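Local coordinates for phospholipase C-beta (PLC-beta) (Sepia officinalis, PDB 3QR0), which is a multidomain phospholipase C of the beta class, combining PH, EF-hand, TIM-barrel and C2 domains in one chain and carrying a bound calcium ion, at residues Y356-L360 with A399-A404; L360-C366 with V407-I413; F436-L441 with L462-I468. The contacts are given in a common frame with arbitrary orientation. Residue numbers count along the deposited sequence, not the author numbering.

Interaction 1 (Y356-L360 with A399-A404); sequences YRQVL and AIAESA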
ATOM      1  N   TYR A 356     -15.197   5.526   3.283  1.00 19.45           N
ATOM      2  CA  TYR A 356     -15.223   4.226   3.967  1.00 19.52           C
ATOM      3  C   TYR A 356     -14.929   3.072   3.016  1.00 19.29           C
ATOM      4  O   TYR A 356     -14.176   2.162   3.354  1.00 19.08           O
ATOM      5  CB  TYR A 356     -16.547   3.994   4.701  1.00 20.03           C
ATOM      6  CG  TYR A 356     -16.627   4.754   6.001  1.00 20.15           C
ATOM      7  CD1 TYR A 356     -16.163   4.194   7.193  1.00 19.13           C
ATOM      8  CD2 TYR A 356     -17.145   6.043   6.037  1.00 21.00           C
ATOM      9  CE1 TYR A 356     -16.223   4.903   8.387  1.00 19.08           C
ATOM     10  CE2 TYR A 356     -17.214   6.755   7.223  1.00 21.22           C
ATOM     11  CZ  TYR A 356     -16.751   6.189   8.389  1.00 20.56           C
ATOM     12  OH  TYR A 356     -16.825   6.917   9.553  1.00 20.89           O
ATOM     13  N   ARG A 357     -15.512   3.118   1.821  1.00 19.68           N
ATOM     14  CA  ARG A 357     -15.235   2.107   0.813  1.00 19.53           C
ATOM     15  C   ARG A 357     -13.754   2.182   0.440  1.00 19.21           C
ATOM     16  O   ARG A 357     -13.071   1.168   0.410  1.00 18.93           O
ATOM     17  CB  ARG A 357     -16.113   2.308  -0.428  1.00 19.98           C
ATOM     18  CG  ARG A 357     -17.601   2.226  -0.164  1.00 20.22           C
ATOM     19  CD  ARG A 357     -18.419   2.200  -1.450  1.00 20.94           C
ATOM     20  NE  ARG A 357     -19.851   2.272  -1.162  1.00 20.58           N
ATOM     21  CZ  ARG A 357     -20.577   3.390  -1.061  1.00 22.02           C
ATOM     22  NH1 ARG A 357     -20.044   4.591  -1.254  1.00 22.68           N
ATOM     23  NH2 ARG A 357     -21.867   3.302  -0.780  1.00 22.99           N
ATOM     24  N   GLN A 358     -13.246   3.391   0.194  1.00 19.00           N
ATOM     25  CA  GLN A 358     -11.856   3.542  -0.247  1.00 18.73           C
ATOM     26  C   GLN A 358     -10.851   3.063   0.794  1.00 18.43           C
ATOM     27  O   GLN A 358      -9.857   2.424   0.444  1.00 18.47           O
ATOM     28  CB  GLN A 358     -11.546   4.988  -0.653  1.00 18.68           C
ATOM     29  CG  GLN A 358     -12.276   5.449  -1.906  1.00 19.20           C
ATOM     30  CD  GLN A 358     -12.004   4.571  -3.111  1.00 19.18           C
ATOM     31  OE1 GLN A 358     -10.861   4.190  -3.370  1.00 19.40           O
ATOM     32  NE2 GLN A 358     -13.056   4.252  -3.863  1.00 18.94           N
ATOM     33  N   VAL A 359     -11.102   3.368   2.064  1.00 18.55           N
ATOM     34  CA  VAL A 359     -10.198   2.942   3.138  1.00 18.61           C
ATOM     35  C   VAL A 359     -10.176   1.415   3.278  1.00 18.76           C
ATOM     36  O   VAL A 359      -9.102   0.812   3.420  1.00 18.84           O
ATOM     37  CB  VAL A 359     -10.546   3.641   4.476  1.00 18.66           C
ATOM     38  CG1 VAL A 359      -9.803   3.005   5.641  1.00 19.10           C
ATOM     39  CG2 VAL A 359     -10.216   5.131   4.376  1.00 18.81           C
ATOM     40  N   LEU A 360     -11.350   0.788   3.189  1.00 19.27           N
ATOM     41  CA  LEU A 360     -11.448  -0.674   3.258  1.00 19.35           C
ATOM     42  C   LEU A 360     -10.769  -1.352   2.063  1.00 19.63           C
ATOM     43  O   LEU A 360     -10.246  -2.461   2.183  1.00 19.53           O
ATOM     44  CB  LEU A 360     -12.914  -1.112   3.370  1.00 20.02           C
ATOM     45  CG  LEU A 360     -13.546  -0.876   4.749  1.00 19.75           C
ATOM     46  CD1 LEU A 360     -15.062  -0.927   4.680  1.00 19.43           C
ATOM     47  CD2 LEU A 360     -13.015  -1.889   5.763  1.00 18.66           C
ATOM     48  N   ALA A 399     -22.183   1.123   3.236  1.00 22.88           N
ATOM     49  CA  ALA A 399     -20.901   1.265   2.529  1.00 22.18           C
ATOM     50  C   ALA A 399     -19.862   0.283   3.072  1.00 21.61           C
ATOM     51  O   ALA A 399     -19.181  -0.412   2.305  1.00 21.77           O
ATOM     52  CB  ALA A 399     -20.377   2.698   2.656  1.00 21.46           C
ATOM     53  N   ILE A 400     -19.753   0.222   4.395  1.00 21.25           N
ATOM     54  CA  ILE A 400     -18.851  -0.722   5.048  1.00 21.00           C
ATOM     55  C   ILE A 400     -19.209  -2.166   4.675  1.00 21.64           C
ATOM     56  O   ILE A 400     -18.330  -2.968   4.343  1.00 21.01           O
ATOM     57  CB  ILE A 400     -18.857  -0.545   6.592  1.00 21.10           C
ATOM     58  CG1 ILE A 400     -18.218   0.798   6.974  1.00 20.87           C
ATOM     59  CG2 ILE A 400     -18.096  -1.684   7.267  1.00 19.83           C
ATOM     60  CD1 ILE A 400     -18.436   1.219   8.414  1.00 21.33           C
ATOM     61  N   ALA A 401     -20.502  -2.483   4.707  1.00 22.76           N
ATOM     62  CA  ALA A 401     -20.973  -3.829   4.387  1.00 23.48           C
ATOM     63  C   ALA A 401     -20.602  -4.231   2.954  1.00 23.80           C
ATOM     64  O   ALA A 401     -20.266  -5.385   2.703  1.00 24.34           O
ATOM     65  CB  ALA A 401     -22.486  -3.935   4.610  1.00 24.13           C
ATOM     66  N   GLU A 402     -20.644  -3.277   2.027  1.00 24.01           N
ATOM     67  CA  GLU A 402     -20.251  -3.529   0.640  1.00 24.27           C
ATOM     68  C   GLU A 402     -18.761  -3.863   0.482  1.00 23.69           C
ATOM     69  O   GLU A 402     -18.402  -4.823  -0.203  1.00 23.73           O
ATOM     70  CB  GLU A 402     -20.592  -2.314  -0.241  1.00 24.52           C
ATOM     71  CG  GLU A 402     -20.226  -2.488  -1.713  1.00 25.21           C
ATOM     72  CD  GLU A 402     -20.312  -1.210  -2.524  1.00 27.08           C
ATOM     73  OE1 GLU A 402     -20.945  -0.225  -2.074  1.00 27.56           O
ATOM     74  OE2 GLU A 402     -19.741  -1.205  -3.637  1.00 28.75           O
ATOM     75  N   SER A 403     -17.898  -3.067   1.104  1.00 23.14           N
ATOM     76  CA  SER A 403     -16.469  -3.073   0.779  1.00 22.80           C
ATOM     77  C   SER A 403     -15.590  -3.828   1.777  1.00 22.51           C
ATOM     78  O   SER A 403     -14.429  -4.104   1.486  1.00 22.41           O
ATOM     79  CB  SER A 403     -15.976  -1.630   0.650  1.00 22.65           C
ATOM     80  OG  SER A 403     -16.741  -0.930  -0.320  1.00 23.63           O
ATOM     81  N   ALA A 404     -16.149  -4.178   2.934  1.00 22.52           N
ATOM     82  CA  ALA A 404     -15.373  -4.719   4.058  1.00 22.13           C
ATOM     83  C   ALA A 404     -14.429  -5.861   3.696  1.00 22.01           C
ATOM     84  O   ALA A 404     -13.296  -5.898   4.169  1.00 21.66           O
ATOM     85  CB  ALA A 404     -16.315  -5.169   5.173  1.00 22.37           C
TER
HETATM   86  O   HOH W   1     -22.827   0.401  -0.321  1.00 26.46           O
HETATM   87  O   HOH W   2     -11.729  -4.612   1.249  1.00 24.99           O
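Helix 354-361 and helix 393-403 run side by side in roughly the same direction: over these short segments their axes approach to 8.7 Å and cross at -30°. Each helix leads into a strand, 366-372 and 412-418, and those strands are parallel neighbours, so this is the packing of adjacent outer helices in a TIM barrel, here in its X half. The backbones come nearest at Arg357 and Ser403, whose CA atoms are 5.3 Å apart, with Tyr356 nearest Ile400 and Leu360 nearest Ala404 to either side.

One part of the interface is apolar. Leu360 lies against the second helix, its CD1 3.8 Å from Ile400 CA and 4.1 Å from Ile400 CG2, and its CB 4.1 Å from Ser403 CB. Tyr356 CD1 meets Ile400 CD1 at 3.9 Å, while its hydroxyl is hydrogen-bonded to the backbone oxygen of Glu368, a calcium ligand. The ion itself is about 9 Å from the Tyr356 side chain.

On the flank beside strand 70-75 the chemistry turns polar. Arg357 stretches across the groove, its CG 3.3 Å from Ser403 OG and one face of its guanidinium resting on Ala399 CB, with CZ to CB 3.8 Å. At the guanidinium edge, Arg357 NE donates to Glu402 OE1 at 2.9 Å in a salt bridge, and NH1 forms another with Glu354 of its own helix. A water closes the loop, accepting from Arg357 NH2 at 3.1 Å and donating to Glu402 OE1 at 2.6 Å.

Interaction 2 (L360-C366 with V407-I413); sequences LLTGCRC and VSDYPVI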
ATOM      1  N   LEU A 360     -11.350   0.788   3.189  1.00 19.27           N
ATOM      2  CA  LEU A 360     -11.448  -0.674   3.258  1.00 19.35           C
ATOM      3  C   LEU A 360     -10.769  -1.352   2.063  1.00 19.63           C
ATOM      4  O   LEU A 360     -10.246  -2.461   2.183  1.00 19.53           O
ATOM      5  CB  LEU A 360     -12.914  -1.112   3.370  1.00 20.02           C
ATOM      6  CG  LEU A 360     -13.546  -0.876   4.749  1.00 19.75           C
ATOM      7  CD1 LEU A 360     -15.062  -0.927   4.680  1.00 19.43           C
ATOM      8  CD2 LEU A 360     -13.015  -1.889   5.763  1.00 18.66           C
ATOM      9  N   LEU A 361     -10.747  -0.664   0.927  1.00 19.88           N
ATOM     10  CA  LEU A 361     -10.142  -1.194  -0.293  1.00 20.57           C
ATOM     11  C   LEU A 361      -8.619  -1.215  -0.268  1.00 20.67           C
ATOM     12  O   LEU A 361      -7.999  -2.000  -0.994  1.00 20.79           O
ATOM     13  CB  LEU A 361     -10.640  -0.419  -1.513  1.00 20.64           C
ATOM     14  CG  LEU A 361     -12.099  -0.723  -1.852  1.00 20.66           C
ATOM     15  CD1 LEU A 361     -12.643   0.333  -2.815  1.00 20.25           C
ATOM     16  CD2 LEU A 361     -12.249  -2.126  -2.427  1.00 20.63           C
ATOM     17  N   THR A 362      -8.014  -0.384   0.581  1.00 20.75           N
ATOM     18  CA  THR A 362      -6.570  -0.467   0.831  1.00 20.83           C
ATOM     19  C   THR A 362      -6.200  -1.681   1.689  1.00 21.21           C
ATOM     20  O   THR A 362      -5.019  -1.994   1.851  1.00 21.78           O
ATOM     21  CB  THR A 362      -6.045   0.762   1.586  1.00 20.88           C
ATOM     22  OG1 THR A 362      -6.515   0.729   2.939  1.00 20.38           O
ATOM     23  CG2 THR A 362      -6.486   2.066   0.906  1.00 20.43           C
ATOM     24  N   GLY A 363      -7.205  -2.342   2.258  1.00 21.04           N
ATOM     25  CA  GLY A 363      -6.990  -3.442   3.189  1.00 21.00           C
ATOM     26  C   GLY A 363      -7.043  -3.010   4.649  1.00 20.83           C
ATOM     27  O   GLY A 363      -6.905  -3.845   5.542  1.00 20.97           O
ATOM     28  N   CYS A 364      -7.233  -1.717   4.903  1.00 20.24           N
ATOM     29  CA  CYS A 364      -7.460  -1.231   6.268  1.00 20.58           C
ATOM     30  C   CYS A 364      -8.558  -2.050   6.950  1.00 20.72           C
ATOM     31  O   CYS A 364      -9.584  -2.345   6.327  1.00 20.61           O
ATOM     32  CB  CYS A 364      -7.859   0.241   6.254  1.00 20.56           C
ATOM     33  SG  CYS A 364      -7.881   0.999   7.877  1.00 22.75           S
ATOM     34  N   ARG A 365      -8.337  -2.422   8.211  1.00 20.69           N
ATOM     35  CA  ARG A 365      -9.268  -3.296   8.947  1.00 21.60           C
ATOM     36  C   ARG A 365     -10.007  -2.608  10.096  1.00 22.33           C
ATOM     37  O   ARG A 365     -11.022  -3.119  10.567  1.00 23.58           O
ATOM     38  CB  ARG A 365      -8.534  -4.523   9.507  1.00 21.22           C
ATOM     39  CG  ARG A 365      -7.863  -5.415   8.456  1.00 20.72           C
ATOM     40  CD  ARG A 365      -8.877  -6.177   7.596  1.00 19.81           C
ATOM     41  NE  ARG A 365      -9.297  -5.374   6.460  1.00 18.85           N
ATOM     42  CZ  ARG A 365     -10.356  -5.604   5.692  1.00 19.51           C
ATOM     43  NH1 ARG A 365     -11.159  -6.644   5.899  1.00 19.71           N
ATOM     44  NH2 ARG A 365     -10.610  -4.769   4.694  1.00 19.82           N
ATOM     45  N   CYS A 366      -9.501  -1.477  10.569  1.00 22.65           N
ATOM     46  CA  CYS A 366     -10.083  -0.819  11.732  1.00 23.17           C
ATOM     47  C   CYS A 366     -10.456   0.609  11.370  1.00 22.81           C
ATOM     48  O   CYS A 366      -9.608   1.389  10.928  1.00 22.42           O
ATOM     49  CB  CYS A 366      -9.119  -0.843  12.917  1.00 23.46           C
ATOM     50  SG  CYS A 366      -9.797  -0.113  14.457  1.00 26.76           S
ATOM     51  N   VAL A 407     -11.092  -6.976  -0.513  1.00 22.52           N
ATOM     52  CA  VAL A 407      -9.651  -7.188  -0.699  1.00 22.70           C
ATOM     53  C   VAL A 407      -9.009  -8.051   0.381  1.00 22.56           C
ATOM     54  O   VAL A 407      -7.937  -8.602   0.157  1.00 22.49           O
ATOM     55  CB  VAL A 407      -8.859  -5.858  -0.814  1.00 22.44           C
ATOM     56  CG1 VAL A 407      -9.543  -4.917  -1.798  1.00 21.96           C
ATOM     57  CG2 VAL A 407      -8.676  -5.207   0.557  1.00 23.15           C
ATOM     58  N   SER A 408      -9.661  -8.166   1.535  1.00 22.85           N
ATOM     59  CA  SER A 408      -9.182  -9.008   2.630  1.00 22.81           C
ATOM     60  C   SER A 408     -10.340  -9.775   3.249  1.00 23.57           C
ATOM     61  O   SER A 408     -11.413  -9.216   3.445  1.00 23.78           O
ATOM     62  CB  SER A 408      -8.522  -8.142   3.706  1.00 22.66           C
ATOM     63  OG  SER A 408      -8.204  -8.901   4.863  1.00 21.08           O
ATOM     64  N   ASP A 409     -10.104 -11.043   3.578  1.00 23.90           N
ATOM     65  CA  ASP A 409     -11.086 -11.868   4.282  1.00 24.73           C
ATOM     66  C   ASP A 409     -11.021 -11.697   5.798  1.00 23.99           C
ATOM     67  O   ASP A 409     -11.855 -12.255   6.514  1.00 24.23           O
ATOM     68  CB  ASP A 409     -10.864 -13.353   3.961  1.00 25.57           C
ATOM     69  CG  ASP A 409     -11.318 -13.732   2.565  1.00 28.15           C
ATOM     70  OD1 ASP A 409     -12.176 -13.031   1.988  1.00 31.37           O
ATOM     71  OD2 ASP A 409     -10.819 -14.759   2.051  1.00 33.05           O
ATOM     72  N   TYR A 410     -10.038 -10.947   6.291  1.00 22.67           N
ATOM     73  CA  TYR A 410      -9.745 -10.922   7.732  1.00 22.43           C
ATOM     74  C   TYR A 410     -10.535  -9.833   8.474  1.00 21.77           C
ATOM     75  O   TYR A 410     -10.981  -8.871   7.863  1.00 21.82           O
ATOM     76  CB  TYR A 410      -8.218 -10.905   7.942  1.00 22.04           C
ATOM     77  CG  TYR A 410      -7.666 -12.274   7.597  1.00 22.85           C
ATOM     78  CD1 TYR A 410      -7.643 -13.284   8.549  1.00 23.68           C
ATOM     79  CD2 TYR A 410      -7.272 -12.591   6.297  1.00 22.74           C
ATOM     80  CE1 TYR A 410      -7.198 -14.559   8.240  1.00 24.32           C
ATOM     81  CE2 TYR A 410      -6.824 -13.874   5.975  1.00 24.27           C
ATOM     82  CZ  TYR A 410      -6.789 -14.854   6.956  1.00 24.68           C
ATOM     83  OH  TYR A 410      -6.353 -16.134   6.674  1.00 24.32           O
ATOM     84  N   PRO A 411     -10.755 -10.011   9.790  1.00 21.87           N
ATOM     85  CA  PRO A 411     -11.822  -9.255  10.457  1.00 21.69           C
ATOM     86  C   PRO A 411     -11.660  -7.734  10.483  1.00 21.35           C
ATOM     87  O   PRO A 411     -10.540  -7.209  10.472  1.00 20.75           O
ATOM     88  CB  PRO A 411     -11.842  -9.822  11.887  1.00 22.15           C
ATOM     89  CG  PRO A 411     -10.556 -10.547  12.055  1.00 22.21           C
ATOM     90  CD  PRO A 411     -10.111 -10.982  10.696  1.00 22.12           C
ATOM     91  N   VAL A 412     -12.798  -7.053  10.522  1.00 21.04           N
ATOM     92  CA  VAL A 412     -12.848  -5.608  10.579  1.00 21.06           C
ATOM     93  C   VAL A 412     -13.300  -5.207  11.972  1.00 21.13           C
ATOM     94  O   VAL A 412     -14.145  -5.864  12.567  1.00 22.03           O
ATOM     95  CB  VAL A 412     -13.794  -5.044   9.499  1.00 21.11           C
ATOM     96  CG1 VAL A 412     -14.169  -3.577   9.783  1.00 20.75           C
ATOM     97  CG2 VAL A 412     -13.152  -5.188   8.124  1.00 20.42           C
ATOM     98  N   ILE A 413     -12.698  -4.152  12.504  1.00 20.98           N
ATOM     99  CA  ILE A 413     -13.083  -3.611  13.801  1.00 20.89           C
ATOM    100  C   ILE A 413     -13.600  -2.192  13.586  1.00 20.78           C
ATOM    101  O   ILE A 413     -12.925  -1.362  12.977  1.00 20.04           O
ATOM    102  CB  ILE A 413     -11.891  -3.602  14.786  1.00 21.01           C
ATOM    103  CG1 ILE A 413     -11.403  -5.030  15.052  1.00 21.71           C
ATOM    104  CG2 ILE A 413     -12.296  -2.940  16.102  1.00 21.06           C
ATOM    105  CD1 ILE A 413      -9.981  -5.117  15.655  1.00 22.32           C
TER
HETATM  106  O   HOH W   2     -11.729  -4.612   1.249  1.00 24.99           O
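This is a buried contact between two helix-to-strand connections of the X half of the barrel, at the point where strand 366-372 starts beside strand 412-418. The strands join in parallel: Ile413 N donates to Arg365 O at 2.8 Å, and Cys366 bridges Ile413 with their CA atoms 4.6 Å apart. Both of those side chains lie on the same face of the sheet, with Cys366 SG 4.1 Å from Ile413 CB.

Just upstream, helix 354-361 ends in a Schellman motif at Gly363. Its phi of 96° would press a CB against the carbonyl oxygen of Thr362, and Val407 CG2 already packs 3.6 Å from Gly363 CA. Val407 also touches Leu361, CG1 to CD2 at 3.9 Å.

Arg365 ties the two connections together. Its side chain curls back so that NE donates to Gly363 O at 3.0 Å, while NH1 reaches Tyr410 O, also at 3.0 Å, and bonds to Ala404 O. The guanidinium is sandwiched, with Val412 CG2 over one face and Ser408 CB over the other. Ser408 OG forms an ST turn with Tyr410 N and bonds to Ser620 O. Such side-by-side entry of parallel strands, each preceded by an outer helix, is the repeating alpha/beta arrangement of a TIM barrel.

Interaction 3 (F436-L441 with L462-I468); sequences FGELLL and LRKKILI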
ATOM      1  N   PHE A 436     -25.176  -5.316   8.069  1.00 28.71           N
ATOM      2  CA  PHE A 436     -24.118  -6.325   8.146  1.00 28.38           C
ATOM      3  C   PHE A 436     -24.615  -7.763   8.127  1.00 29.12           C
ATOM      4  O   PHE A 436     -23.900  -8.645   7.652  1.00 28.86           O
ATOM      5  CB  PHE A 436     -23.263  -6.134   9.406  1.00 28.27           C
ATOM      6  CG  PHE A 436     -22.616  -4.780   9.519  1.00 27.23           C
ATOM      7  CD1 PHE A 436     -22.114  -4.125   8.402  1.00 26.86           C
ATOM      8  CD2 PHE A 436     -22.483  -4.169  10.759  1.00 27.54           C
ATOM      9  CE1 PHE A 436     -21.511  -2.880   8.521  1.00 26.19           C
ATOM     10  CE2 PHE A 436     -21.874  -2.921  10.881  1.00 26.74           C
ATOM     11  CZ  PHE A 436     -21.397  -2.279   9.766  1.00 26.02           C
ATOM     12  N   GLY A 437     -25.811  -8.002   8.661  1.00 29.86           N
ATOM     13  CA  GLY A 437     -26.364  -9.354   8.774  1.00 30.77           C
ATOM     14  C   GLY A 437     -25.400 -10.332   9.434  1.00 30.76           C
ATOM     15  O   GLY A 437     -24.921 -10.093  10.545  1.00 30.62           O
ATOM     16  N   GLU A 438     -25.107 -11.421   8.725  1.00 30.96           N
ATOM     17  CA  GLU A 438     -24.228 -12.493   9.212  1.00 31.19           C
ATOM     18  C   GLU A 438     -22.795 -12.039   9.510  1.00 29.96           C
ATOM     19  O   GLU A 438     -22.116 -12.645  10.339  1.00 30.08           O
ATOM     20  CB  GLU A 438     -24.177 -13.624   8.183  1.00 31.80           C
ATOM     21  CG  GLU A 438     -23.587 -14.924   8.719  1.00 34.11           C
ATOM     22  CD  GLU A 438     -23.542 -16.013   7.675  1.00 36.54           C
ATOM     23  OE1 GLU A 438     -23.011 -15.765   6.569  1.00 38.40           O
ATOM     24  OE2 GLU A 438     -24.027 -17.121   7.967  1.00 37.12           O
ATOM     25  N   LEU A 439     -22.339 -10.986   8.832  1.00 28.84           N
ATOM     26  CA  LEU A 439     -20.988 -10.445   9.042  1.00 28.09           C
ATOM     27  C   LEU A 439     -20.761  -9.943  10.468  1.00 28.11           C
ATOM     28  O   LEU A 439     -19.631  -9.935  10.955  1.00 27.58           O
ATOM     29  CB  LEU A 439     -20.703  -9.295   8.067  1.00 27.23           C
ATOM     30  CG  LEU A 439     -20.873  -9.562   6.571  1.00 27.23           C
ATOM     31  CD1 LEU A 439     -20.639  -8.273   5.783  1.00 26.54           C
ATOM     32  CD2 LEU A 439     -19.941 -10.678   6.105  1.00 26.48           C
ATOM     33  N   LEU A 440     -21.827  -9.507  11.128  1.00 28.91           N
ATOM     34  CA  LEU A 440     -21.715  -8.929  12.460  1.00 29.43           C
ATOM     35  C   LEU A 440     -21.442 -10.002  13.512  1.00 30.25           C
ATOM     36  O   LEU A 440     -22.213 -10.956  13.643  1.00 30.40           O
ATOM     37  CB  LEU A 440     -22.996  -8.177  12.808  1.00 29.81           C
ATOM     38  CG  LEU A 440     -22.997  -7.368  14.103  1.00 30.21           C
ATOM     39  CD1 LEU A 440     -21.893  -6.314  14.091  1.00 29.74           C
ATOM     40  CD2 LEU A 440     -24.365  -6.721  14.292  1.00 31.43           C
ATOM     41  N   LEU A 441     -20.348  -9.842  14.255  1.00 30.33           N
ATOM     42  CA  LEU A 441     -20.042 -10.741  15.367  1.00 31.51           C
ATOM     43  C   LEU A 441     -20.726 -10.208  16.619  1.00 32.61           C
ATOM     44  O   LEU A 441     -20.154  -9.411  17.366  1.00 32.20           O
ATOM     45  CB  LEU A 441     -18.530 -10.872  15.591  1.00 30.73           C
ATOM     46  CG  LEU A 441     -18.148 -11.985  16.578  1.00 31.48           C
ATOM     47  CD1 LEU A 441     -18.341 -13.365  15.949  1.00 31.21           C
ATOM     48  CD2 LEU A 441     -16.719 -11.816  17.070  1.00 30.78           C
ATOM     49  N   LEU A 462     -12.071 -15.446  12.894  1.00 25.77           N
ATOM     50  CA  LEU A 462     -13.005 -14.350  12.691  1.00 25.59           C
ATOM     51  C   LEU A 462     -13.005 -13.793  11.265  1.00 24.98           C
ATOM     52  O   LEU A 462     -13.388 -12.651  11.052  1.00 24.02           O
ATOM     53  CB  LEU A 462     -12.694 -13.238  13.695  1.00 25.36           C
ATOM     54  CG  LEU A 462     -12.874 -13.611  15.171  1.00 26.06           C
ATOM     55  CD1 LEU A 462     -12.549 -12.429  16.058  1.00 26.30           C
ATOM     56  CD2 LEU A 462     -14.286 -14.103  15.439  1.00 27.46           C
ATOM     57  N   ARG A 463     -12.609 -14.607  10.292  1.00 25.06           N
ATOM     58  CA  ARG A 463     -12.660 -14.193   8.895  1.00 25.11           C
ATOM     59  C   ARG A 463     -14.084 -13.805   8.518  1.00 25.35           C
ATOM     60  O   ARG A 463     -15.044 -14.449   8.944  1.00 25.55           O
ATOM     61  CB  ARG A 463     -12.178 -15.307   7.967  1.00 25.47           C
ATOM     62  CG  ARG A 463     -10.673 -15.486   7.934  1.00 26.02           C
ATOM     63  CD  ARG A 463     -10.315 -16.704   7.103  1.00 27.31           C
ATOM     64  NE  ARG A 463     -10.860 -17.910   7.718  1.00 29.58           N
ATOM     65  CZ  ARG A 463     -11.103 -19.055   7.081  1.00 31.50           C
ATOM     66  NH1 ARG A 463     -10.855 -19.186   5.782  1.00 32.04           N
ATOM     67  NH2 ARG A 463     -11.611 -20.076   7.753  1.00 32.11           N
ATOM     68  N   LYS A 464     -14.204 -12.735   7.733  1.00 25.16           N
ATOM     69  CA  LYS A 464     -15.495 -12.227   7.270  1.00 25.82           C
ATOM     70  C   LYS A 464     -16.410 -11.805   8.421  1.00 25.45           C
ATOM     71  O   LYS A 464     -17.630 -11.909   8.310  1.00 26.14           O
ATOM     72  CB  LYS A 464     -16.197 -13.266   6.381  1.00 26.62           C
ATOM     73  CG  LYS A 464     -15.376 -13.697   5.159  1.00 28.99           C
ATOM     74  CD  LYS A 464     -15.816 -12.990   3.898  1.00 31.44           C
ATOM     75  CE  LYS A 464     -17.110 -13.577   3.347  1.00 33.51           C
ATOM     76  NZ  LYS A 464     -17.868 -12.568   2.548  1.00 35.49           N
ATOM     77  N   LYS A 465     -15.823 -11.326   9.516  1.00 24.57           N
ATOM     78  CA  LYS A 465     -16.598 -10.818  10.646  1.00 24.57           C
ATOM     79  C   LYS A 465     -16.253  -9.363  10.954  1.00 23.87           C
ATOM     80  O   LYS A 465     -15.098  -8.941  10.824  1.00 23.28           O
ATOM     81  CB  LYS A 465     -16.384 -11.676  11.896  1.00 24.99           C
ATOM     82  CG  LYS A 465     -16.810 -13.139  11.746  1.00 26.23           C
ATOM     83  CD  LYS A 465     -18.314 -13.275  11.610  1.00 27.75           C
ATOM     84  CE  LYS A 465     -18.734 -14.711  11.351  1.00 29.71           C
ATOM     85  NZ  LYS A 465     -20.158 -14.754  10.938  1.00 31.10           N
ATOM     86  N   ILE A 466     -17.280  -8.608  11.340  1.00 23.74           N
ATOM     87  CA  ILE A 466     -17.157  -7.213  11.739  1.00 23.41           C
ATOM     88  C   ILE A 466     -17.378  -7.152  13.243  1.00 23.76           C
ATOM     89  O   ILE A 466     -18.404  -7.629  13.745  1.00 23.87           O
ATOM     90  CB  ILE A 466     -18.200  -6.333  11.021  1.00 23.57           C
ATOM     91  CG1 ILE A 466     -17.884  -6.257   9.522  1.00 22.98           C
ATOM     92  CG2 ILE A 466     -18.236  -4.918  11.632  1.00 23.47           C
ATOM     93  CD1 ILE A 466     -19.066  -5.832   8.665  1.00 22.61           C
ATOM     94  N   LEU A 467     -16.395  -6.612  13.961  1.00 23.48           N
ATOM     95  CA  LEU A 467     -16.477  -6.467  15.410  1.00 24.01           C
ATOM     96  C   LEU A 467     -16.763  -5.022  15.776  1.00 23.96           C
ATOM     97  O   LEU A 467     -16.255  -4.094  15.132  1.00 23.37           O
ATOM     98  CB  LEU A 467     -15.185  -6.929  16.086  1.00 24.16           C
ATOM     99  CG  LEU A 467     -14.991  -8.444  16.125  1.00 25.47           C
ATOM    100  CD1 LEU A 467     -14.409  -8.924  14.813  1.00 26.31           C
ATOM    101  CD2 LEU A 467     -14.094  -8.848  17.296  1.00 27.78           C
ATOM    102  N   ILE A 468     -17.586  -4.841  16.804  1.00 24.40           N
ATOM    103  CA  ILE A 468     -17.973  -3.520  17.266  1.00 24.86           C
ATOM    104  C   ILE A 468     -17.229  -3.175  18.541  1.00 25.06           C
ATOM    105  O   ILE A 468     -17.332  -3.893  19.535  1.00 25.27           O
ATOM    106  CB  ILE A 468     -19.486  -3.424  17.576  1.00 25.54           C
ATOM    107  CG1 ILE A 468     -20.320  -3.882  16.377  1.00 25.99           C
ATOM    108  CG2 ILE A 468     -19.849  -1.989  17.964  1.00 25.68           C
ATOM    109  CD1 ILE A 468     -20.065  -3.098  15.112  1.00 25.51           C
TER
HETATM  110  O   HOH W   3     -21.330 -13.463  13.059  1.00 37.39           O
HETATM  111  O   HOH W   4     -18.577  -7.217  18.092  1.00 27.47           O
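Side-chain packing over a short backbone bridge joins these segments. Phe436, at the end of helix 422-436, adopts chi1 m and offers a ring face to Ile466, whose CD1 sits 3.9 Å from the ring centroid in a CH-pi contact. Leu439 also meets that methyl, CB to Ile466 CD1 at 3.9 Å. Leu440 and Leu441 share the tp rotamer but serve different neighbours: Leu440 CD1 reaches Ile468 CG1 at 3.7 Å, and Leu441 CD2 lies 3.7 Å from Leu462 CD2 and 3.9 Å from Leu467 CG. Lys465 bends through two m torsions before extending, which brings its NZ 2.9 Å from Glu438 O. Along the backbone, Ile466 N donates to Leu439 O at 2.7 Å and Leu441 N to Ile466 O at 3.0 Å, a single bridge centred on Leu440 and Ile466. The type II turn 462-465 leads into strand 466-469, which lies beside strand 412-418 in the sheet, while Phe436 packs against Val397, Ile400 and Ala401 of helix 393-403.

All three contacts belong to the X half of the barrel; interactions 2 and 3 lie on neighbouring strands of its sheet, and interaction 1 joins the helices outside it. Interactions 1 and 2 are largely buried and share helix 354-361, Leu360 and a water on Leu360 O; Ala404 O also accepts from Arg365 NH1, tying Ala404 to the residue that precedes strand 366-372. Interaction 1 rests on apolar packing with a salt bridge, interaction 2 on backbone pairing and an enclosed guanidinium. Interaction 3, farther from the chain centre, is leucine-rich but has exposed residues at its margin. It continues the sheet through Val412 O and Leu467 N, and meets interaction 1 where Phe436 packs on Ile400 and Ala401.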